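Local atomic coordinates of putative solute-binding component of ABC transporter (PDB entry 4YS6), a protein that probably serves as the carbohydrate-binding receptor of an ABC transporter and binds beta-D-glucopyranose. Residues P164-I169 and V198-S203; R224-I229 and T254-A259. One frame throughout, in Å; residues are numbered along the deposited sequence.

Contact 1 (P164-I169 and V198-S203); sequences PFNLEI and VLVVKS
F165 and L199, and after them N166 and V200, are paired in parallel register with CA atoms 4.9 to 5.0 Å apart, although the end-to-end directions of 164-169 and 198-203 diverge by 47°. The two strands begin and end a beta-alpha-beta unit whose helix is 177-195, and strand 199-200 forms one edge of a four-stranded parallel sheet, as expected of a periplasmic binding protein lobe. Three backbone hydrogen bonds define the pairing: F165 N to V198 O, V200 N to F165 O (2.8 Å, N-H...O 168°) and L167 N to V200 O. On the face shared by F165 and L199, F165 CB meets L199 CD2 at 4.0 Å, and L199 continues onto L190 and V194 of helix 177-195. The side chains of L167 and V201 cross at a slant, CD2 of L167 4.1 Å from CG2 of V201. The face of N166 and V200 is framed at its start by P164, which follows a cis peptide bond and sets its ring CB against V200 CG2. Beyond the paired residues the segments are joined through the E168 carboxylate. Its chain leaves with CG anti to the carbonyl carbon and then bends at chi2 (-70°), which brings both oxygens across to the turn at S203. The hydroxyl and the backbone N-H of S203 thus fix the carboxylate's rotation, while Y233 OH gives OE2 a second partner. Each oxygen is approached on its syn side: S203 OG donates to E168 OE1 at 2.6 Å, and S203 N donates to E168 OE2 at 3.1 Å.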
ATOM      1  N   PRO A 164      22.104  -6.896  20.642  1.00 24.02           N
ATOM      2  CA  PRO A 164      21.461  -6.287  19.486  1.00 21.55           C
ATOM      3  C   PRO A 164      20.814  -7.298  18.556  1.00 22.32           C
ATOM      4  O   PRO A 164      21.167  -8.484  18.537  1.00 27.71           O
ATOM      5  CB  PRO A 164      22.619  -5.579  18.783  1.00 29.86           C
ATOM      6  CG  PRO A 164      23.796  -6.409  19.106  1.00 30.55           C
ATOM      7  CD  PRO A 164      23.574  -6.885  20.519  1.00 32.81           C
ATOM      8  N   PHE A 165      19.858  -6.796  17.794  1.00 15.88           N
ATOM      9  CA  PHE A 165      19.233  -7.522  16.699  1.00 14.69           C
ATOM     10  C   PHE A 165      19.472  -6.757  15.408  1.00 20.56           C
ATOM     11  O   PHE A 165      19.408  -5.532  15.392  1.00 21.30           O
ATOM     12  CB  PHE A 165      17.738  -7.676  16.891  1.00 17.06           C
ATOM     13  CG  PHE A 165      17.348  -8.383  18.144  1.00 19.08           C
ATOM     14  CD1 PHE A 165      17.275  -9.759  18.165  1.00 20.05           C
ATOM     15  CD2 PHE A 165      17.016  -7.675  19.283  1.00 24.65           C
ATOM     16  CE1 PHE A 165      16.904 -10.422  19.299  1.00 18.76           C
ATOM     17  CE2 PHE A 165      16.625  -8.342  20.431  1.00 21.45           C
ATOM     18  CZ  PHE A 165      16.577  -9.721  20.435  1.00 20.24           C
ATOM     19  N   ASN A 166      19.675  -7.486  14.319  1.00 13.87           N
ATOM     20  CA  ASN A 166      19.953  -6.869  13.023  1.00 15.58           C
ATOM     21  C   ASN A 166      18.668  -6.701  12.233  1.00 17.45           C
ATOM     22  O   ASN A 166      17.924  -7.648  12.036  1.00 17.04           O
ATOM     23  CB  ASN A 166      20.956  -7.704  12.248  1.00 19.44           C
ATOM     24  CG  ASN A 166      22.329  -7.682  12.882  1.00 22.67           C
ATOM     25  OD1 ASN A 166      22.879  -8.723  13.249  1.00 26.26           O
ATOM     26  ND2 ASN A 166      22.875  -6.490  13.051  1.00 25.53           N
ATOM     27  N   LEU A 167      18.449  -5.478  11.757  1.00 13.43           N
ATOM     28  CA  LEU A 167      17.248  -5.084  11.038  1.00 12.98           C
ATOM     29  C   LEU A 167      17.604  -4.506   9.681  1.00 15.59           C
ATOM     30  O   LEU A 167      18.594  -3.795   9.581  1.00 15.04           O
ATOM     31  CB  LEU A 167      16.503  -4.021  11.845  1.00 15.03           C
ATOM     32  CG  LEU A 167      15.276  -3.355  11.201  1.00 14.86           C
ATOM     33  CD1 LEU A 167      14.137  -4.310  11.167  1.00 15.11           C
ATOM     34  CD2 LEU A 167      14.878  -2.088  11.938  1.00 16.89           C
ATOM     35  N   GLU A 168      16.830  -4.812   8.649  1.00 13.21           N
ATOM     36  CA  GLU A 168      16.863  -4.002   7.423  1.00 13.72           C
ATOM     37  C   GLU A 168      15.446  -3.560   7.083  1.00 14.88           C
ATOM     38  O   GLU A 168      14.480  -4.147   7.548  1.00 12.09           O
ATOM     39  CB  GLU A 168      17.507  -4.761   6.261  1.00 15.92           C
ATOM     40  CG  GLU A 168      18.989  -5.171   6.520  1.00 16.65           C
ATOM     41  CD  GLU A 168      19.967  -3.995   6.530  1.00 17.01           C
ATOM     42  OE1 GLU A 168      19.647  -2.935   5.956  1.00 17.35           O
ATOM     43  OE2 GLU A 168      21.073  -4.141   7.096  1.00 15.96           O
ATOM     44  N   ILE A 169      15.329  -2.517   6.264  1.00 13.19           N
ATOM     45  CA  ILE A 169      14.060  -1.830   6.057  1.00 10.84           C
ATOM     46  C   ILE A 169      13.831  -1.577   4.576  1.00 10.88           C
ATOM     47  O   ILE A 169      14.738  -1.110   3.895  1.00 12.82           O
ATOM     48  CB  ILE A 169      14.044  -0.480   6.783  1.00 11.92           C
ATOM     49  CG1 ILE A 169      14.282  -0.633   8.288  1.00 13.05           C
ATOM     50  CG2 ILE A 169      12.727   0.241   6.549  1.00 15.45           C
ATOM     51  CD1 ILE A 169      14.767   0.659   8.929  1.00 16.97           C
ATOM     52  N   VAL A 198      19.518  -1.196  20.324  1.00 20.68           N
ATOM     53  CA  VAL A 198      18.966  -2.532  20.496  1.00 20.24           C
ATOM     54  C   VAL A 198      18.742  -3.154  19.115  1.00 18.95           C
ATOM     55  O   VAL A 198      18.910  -4.359  18.932  1.00 22.60           O
ATOM     56  CB  VAL A 198      17.646  -2.500  21.274  1.00 19.30           C
ATOM     57  CG1 VAL A 198      17.044  -3.868  21.345  1.00 24.37           C
ATOM     58  CG2 VAL A 198      17.856  -1.927  22.676  1.00 22.94           C
ATOM     59  N   LEU A 199      18.316  -2.320  18.169  1.00 18.32           N
ATOM     60  CA  LEU A 199      18.243  -2.667  16.744  1.00 15.30           C
ATOM     61  C   LEU A 199      19.390  -2.005  15.994  1.00 22.69           C
ATOM     62  O   LEU A 199      19.647  -0.806  16.152  1.00 25.50           O
ATOM     63  CB  LEU A 199      16.930  -2.211  16.135  1.00 18.42           C
ATOM     64  CG  LEU A 199      15.701  -2.829  16.762  1.00 16.04           C
ATOM     65  CD1 LEU A 199      14.467  -2.143  16.183  1.00 18.00           C
ATOM     66  CD2 LEU A 199      15.663  -4.314  16.479  1.00 19.44           C
ATOM     67  N   VAL A 200      20.077  -2.806  15.194  1.00 16.64           N
ATOM     68  CA  VAL A 200      21.209  -2.358  14.404  1.00 18.00           C
ATOM     69  C   VAL A 200      20.900  -2.574  12.947  1.00 22.72           C
ATOM     70  O   VAL A 200      20.573  -3.686  12.535  1.00 22.08           O
ATOM     71  CB  VAL A 200      22.468  -3.125  14.757  1.00 20.78           C
ATOM     72  CG1 VAL A 200      23.577  -2.845  13.739  1.00 30.10           C
ATOM     73  CG2 VAL A 200      22.911  -2.763  16.169  1.00 28.60           C
ATOM     74  N   VAL A 201      21.021  -1.524  12.154  1.00 19.04           N
ATOM     75  CA  VAL A 201      20.790  -1.661  10.717  1.00 16.38           C
ATOM     76  C   VAL A 201      22.161  -1.696  10.065  1.00 22.51           C
ATOM     77  O   VAL A 201      22.811  -0.653   9.917  1.00 17.73           O
ATOM     78  CB  VAL A 201      19.916  -0.516  10.173  1.00 16.86           C
ATOM     79  CG1 VAL A 201      19.726  -0.654   8.677  1.00 17.26           C
ATOM     80  CG2 VAL A 201      18.555  -0.511  10.861  1.00 23.29           C
ATOM     81  N   LYS A 202      22.644  -2.892   9.717  1.00 18.74           N
ATOM     82  CA  LYS A 202      24.038  -3.024   9.300  1.00 19.04           C
ATOM     83  C   LYS A 202      24.364  -2.233   8.026  1.00 21.28           C
ATOM     84  O   LYS A 202      25.472  -1.719   7.883  1.00 22.82           O
ATOM     85  CB  LYS A 202      24.429  -4.496   9.078  1.00 26.33           C
ATOM     86  CG  LYS A 202      24.513  -5.325  10.344  1.00 31.12           C
ATOM     87  CD  LYS A 202      25.894  -5.971  10.526  1.00 41.83           C
ATOM     88  CE  LYS A 202      26.311  -6.805   9.319  1.00 47.95           C
ATOM     89  NZ  LYS A 202      27.668  -7.445   9.413  1.00 44.59           N
ATOM     90  N   SER A 203      23.406  -2.147   7.107  1.00 18.78           N
ATOM     91  CA  SER A 203      23.579  -1.364   5.871  1.00 21.96           C
ATOM     92  C   SER A 203      23.654   0.142   6.117  1.00 21.33           C
ATOM     93  O   SER A 203      24.088   0.913   5.234  1.00 23.88           O
ATOM     94  CB  SER A 203      22.438  -1.643   4.901  1.00 19.90           C
ATOM     95  OG  SER A 203      21.245  -1.025   5.337  1.00 19.05           O
TER

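Contact 2 (R224-I229 and T254-A259); sequences RMDAII and TNALTA
Two neighbouring helices of the alpha/beta lobe, 218-232 and 247-260, meet here through M225, I229, A256 and L257, with 221 Å² of surface buried between the two segments. Their segment axes come within 8.5 Å and cross at -39°, an approach consistent with the small side chain of A256 facing the other helix. The CB of A256 lies 3.6 Å from CG of M225, a selenomethionine in this crystal. With CG anti to the backbone N (chi1 -177°), the M225 chain lays its CB and CG beside that methyl before bending at chi2. One turn later, I229 reaches over with its CD1, which sits 3.5 Å from A256 O and 4.0 Å from A256 CB. The same methyl also meets L257 CD2 at 4.0 Å, thereby bridging two successive residues of the facing helix. D226 borders this patch, its OD1 3.9 Å from A256 CB, but the polar partner of OD1 is S260 OG. The side-chain contacts of M225 and I229 with A256 and L257 are carbon to carbon, and the nearby carbonyl oxygen, A256 O, meets a methyl, so the spacing of these two segments probably rests on the fit of shapes rather than on directed bonds.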
ATOM      1  N   ARG A 224      18.320  -4.934  -4.284  1.00 15.19           N
ATOM      2  CA  ARG A 224      18.890  -4.265  -3.124  1.00 18.26           C
ATOM      3  C   ARG A 224      19.146  -5.272  -1.991  1.00 15.28           C
ATOM      4  O   ARG A 224      20.215  -5.239  -1.380  1.00 17.30           O
ATOM      5  CB  ARG A 224      17.981  -3.127  -2.663  1.00 13.57           C
ATOM      6  CG  ARG A 224      18.418  -2.470  -1.354  1.00 15.82           C
ATOM      7  CD  ARG A 224      17.636  -1.190  -0.993  1.00 16.43           C
ATOM      8  NE  ARG A 224      18.046  -0.820   0.349  1.00 15.86           N
ATOM      9  CZ  ARG A 224      17.258  -0.824   1.420  1.00 15.77           C
ATOM     10  NH1 ARG A 224      15.950  -1.001   1.317  1.00 17.04           N
ATOM     11  NH2 ARG A 224      17.790  -0.551   2.595  1.00 17.50           N
HETATM   12  N   MSE A 225      18.211  -6.182  -1.731  1.00 14.65           N
HETATM   13  CA  MSE A 225      18.423  -7.178  -0.679  1.00 14.96           C
HETATM   14  C   MSE A 225      19.595  -8.088  -1.040  1.00 16.26           C
HETATM   15  O   MSE A 225      20.395  -8.438  -0.159  1.00 16.04           O
HETATM   16  CB  MSE A 225      17.152  -7.990  -0.426  1.00 12.41           C
HETATM   17  CG  MSE A 225      17.252  -9.014   0.693  1.00 12.15           C
HETATM   18 SE   MSE A 225      17.236  -8.108   2.484  1.00 32.97          SE
HETATM   19  CE  MSE A 225      19.015  -8.421   3.049  1.00 25.50           C
ATOM     20  N   ASP A 226      19.744  -8.443  -2.321  1.00 14.30           N
ATOM     21  CA  ASP A 226      20.893  -9.275  -2.706  1.00 22.58           C
ATOM     22  C   ASP A 226      22.226  -8.593  -2.393  1.00 19.18           C
ATOM     23  O   ASP A 226      23.189  -9.237  -1.927  1.00 19.82           O
ATOM     24  CB  ASP A 226      20.842  -9.634  -4.186  1.00 24.94           C
ATOM     25  CG  ASP A 226      21.304 -11.051  -4.442  1.00 59.53           C
ATOM     26  OD1 ASP A 226      20.589 -11.990  -4.016  1.00 68.42           O
ATOM     27  OD2 ASP A 226      22.382 -11.223  -5.048  1.00 69.22           O
ATOM     28  N   ALA A 227      22.281  -7.293  -2.632  1.00 16.61           N
ATOM     29  CA  ALA A 227      23.489  -6.521  -2.394  1.00 18.48           C
ATOM     30  C   ALA A 227      23.746  -6.380  -0.899  1.00 17.81           C
ATOM     31  O   ALA A 227      24.881  -6.415  -0.434  1.00 20.36           O
ATOM     32  CB  ALA A 227      23.374  -5.154  -3.064  1.00 20.07           C
ATOM     33  N   ILE A 228      22.679  -6.211  -0.133  1.00 15.17           N
ATOM     34  CA  ILE A 228      22.815  -6.137   1.319  1.00 15.35           C
ATOM     35  C   ILE A 228      23.292  -7.494   1.891  1.00 14.66           C
ATOM     36  O   ILE A 228      24.206  -7.531   2.717  1.00 15.10           O
ATOM     37  CB  ILE A 228      21.517  -5.687   1.947  1.00 18.47           C
ATOM     38  CG1 ILE A 228      21.273  -4.212   1.603  1.00 18.32           C
ATOM     39  CG2 ILE A 228      21.555  -5.845   3.468  1.00 21.28           C
ATOM     40  CD1 ILE A 228      19.921  -3.675   2.077  1.00 21.31           C
ATOM     41  N   ILE A 229      22.710  -8.596   1.442  1.00 14.71           N
ATOM     42  CA  ILE A 229      23.172  -9.914   1.890  1.00 16.08           C
ATOM     43  C   ILE A 229      24.666 -10.089   1.623  1.00 20.15           C
ATOM     44  O   ILE A 229      25.438 -10.459   2.512  1.00 19.43           O
ATOM     45  CB  ILE A 229      22.396 -11.056   1.203  1.00 15.70           C
ATOM     46  CG1 ILE A 229      20.923 -11.014   1.619  1.00 22.45           C
ATOM     47  CG2 ILE A 229      23.011 -12.418   1.554  1.00 18.13           C
ATOM     48  CD1 ILE A 229      20.005 -11.828   0.702  1.00 24.33           C
ATOM     49  N   THR A 254      12.227 -11.818   0.100  1.00 12.26           N
ATOM     50  CA  THR A 254      12.278 -13.265   0.299  1.00 12.71           C
ATOM     51  C   THR A 254      12.885 -14.004  -0.897  1.00 13.15           C
ATOM     52  O   THR A 254      13.596 -15.004  -0.703  1.00 14.73           O
ATOM     53  CB  THR A 254      10.883 -13.852   0.636  1.00 17.62           C
ATOM     54  OG1 THR A 254       9.966 -13.610  -0.419  1.00 22.20           O
ATOM     55  CG2 THR A 254      10.329 -13.224   1.868  1.00 17.14           C
ATOM     56  N   ASN A 255      12.691 -13.514  -2.127  1.00 15.76           N
ATOM     57  CA  ASN A 255      13.397 -14.079  -3.276  1.00 15.95           C
ATOM     58  C   ASN A 255      14.912 -14.017  -3.084  1.00 16.89           C
ATOM     59  O   ASN A 255      15.615 -14.982  -3.357  1.00 15.66           O
ATOM     60  CB  ASN A 255      13.042 -13.356  -4.571  1.00 16.80           C
ATOM     61  CG  ASN A 255      11.642 -13.675  -5.085  1.00 19.77           C
ATOM     62  OD1 ASN A 255      10.990 -14.628  -4.661  1.00 19.82           O
ATOM     63  ND2 ASN A 255      11.193 -12.878  -6.032  1.00 23.41           N
ATOM     64  N   ALA A 256      15.418 -12.879  -2.621  1.00 15.94           N
ATOM     65  CA  ALA A 256      16.855 -12.723  -2.408  1.00 14.51           C
ATOM     66  C   ALA A 256      17.350 -13.587  -1.274  1.00 17.15           C
ATOM     67  O   ALA A 256      18.422 -14.169  -1.376  1.00 17.68           O
ATOM     68  CB  ALA A 256      17.196 -11.277  -2.131  1.00 14.57           C
ATOM     69  N   LEU A 257      16.593 -13.644  -0.184  1.00 14.41           N
ATOM     70  CA  LEU A 257      17.014 -14.440   0.963  1.00 15.51           C
ATOM     71  C   LEU A 257      17.067 -15.903   0.563  1.00 17.00           C
ATOM     72  O   LEU A 257      18.008 -16.606   0.926  1.00 16.29           O
ATOM     73  CB  LEU A 257      16.074 -14.241   2.158  1.00 13.99           C
ATOM     74  CG  LEU A 257      16.049 -12.875   2.816  1.00 13.71           C
ATOM     75  CD1 LEU A 257      14.847 -12.843   3.801  1.00 14.62           C
ATOM     76  CD2 LEU A 257      17.339 -12.604   3.547  1.00 20.49           C
ATOM     77  N   THR A 258      16.084 -16.362  -0.211  1.00 16.49           N
ATOM     78  CA  THR A 258      16.082 -17.746  -0.685  1.00 17.31           C
ATOM     79  C   THR A 258      17.322 -18.030  -1.513  1.00 23.66           C
ATOM     80  O   THR A 258      17.976 -19.072  -1.353  1.00 27.05           O
ATOM     81  CB  THR A 258      14.807 -18.037  -1.505  1.00 18.22           C
ATOM     82  OG1 THR A 258      13.696 -18.020  -0.605  1.00 23.38           O
ATOM     83  CG2 THR A 258      14.859 -19.388  -2.176  1.00 26.61           C
ATOM     84  N   ALA A 259      17.651 -17.096  -2.392  1.00 22.31           N
ATOM     85  CA  ALA A 259      18.754 -17.289  -3.330  1.00 23.13           C
ATOM     86  C   ALA A 259      20.109 -17.304  -2.642  1.00 28.66           C
ATOM     87  O   ALA A 259      20.972 -18.107  -2.988  1.00 26.20           O
ATOM     88  CB  ALA A 259      18.729 -16.204  -4.390  1.00 26.19           C
TER

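Helix 218-232 is the element that brings contacts 1 and 2 together, their centres about 16 Å apart. While M225 and I229 serve contact 2, R224 and I228, on the same stretch of helix, face contact 1: R224 NH1 lies 2.9 Å from I169 O, a probable hydrogen bond, and I228 CG2 packs 3.9 Å from E168 CD. I228 CD1 also lies 4.3 Å from S203 CB. One helix therefore packs against strand 165-170 and the turn after strand 199-200, and against helix 247-260, at once. Neither contact contains a glucose-pocket residue, but pocket residues D176, W216 and N246 lie in the chain just before helices 177-195, 218-232 and 247-260, respectively.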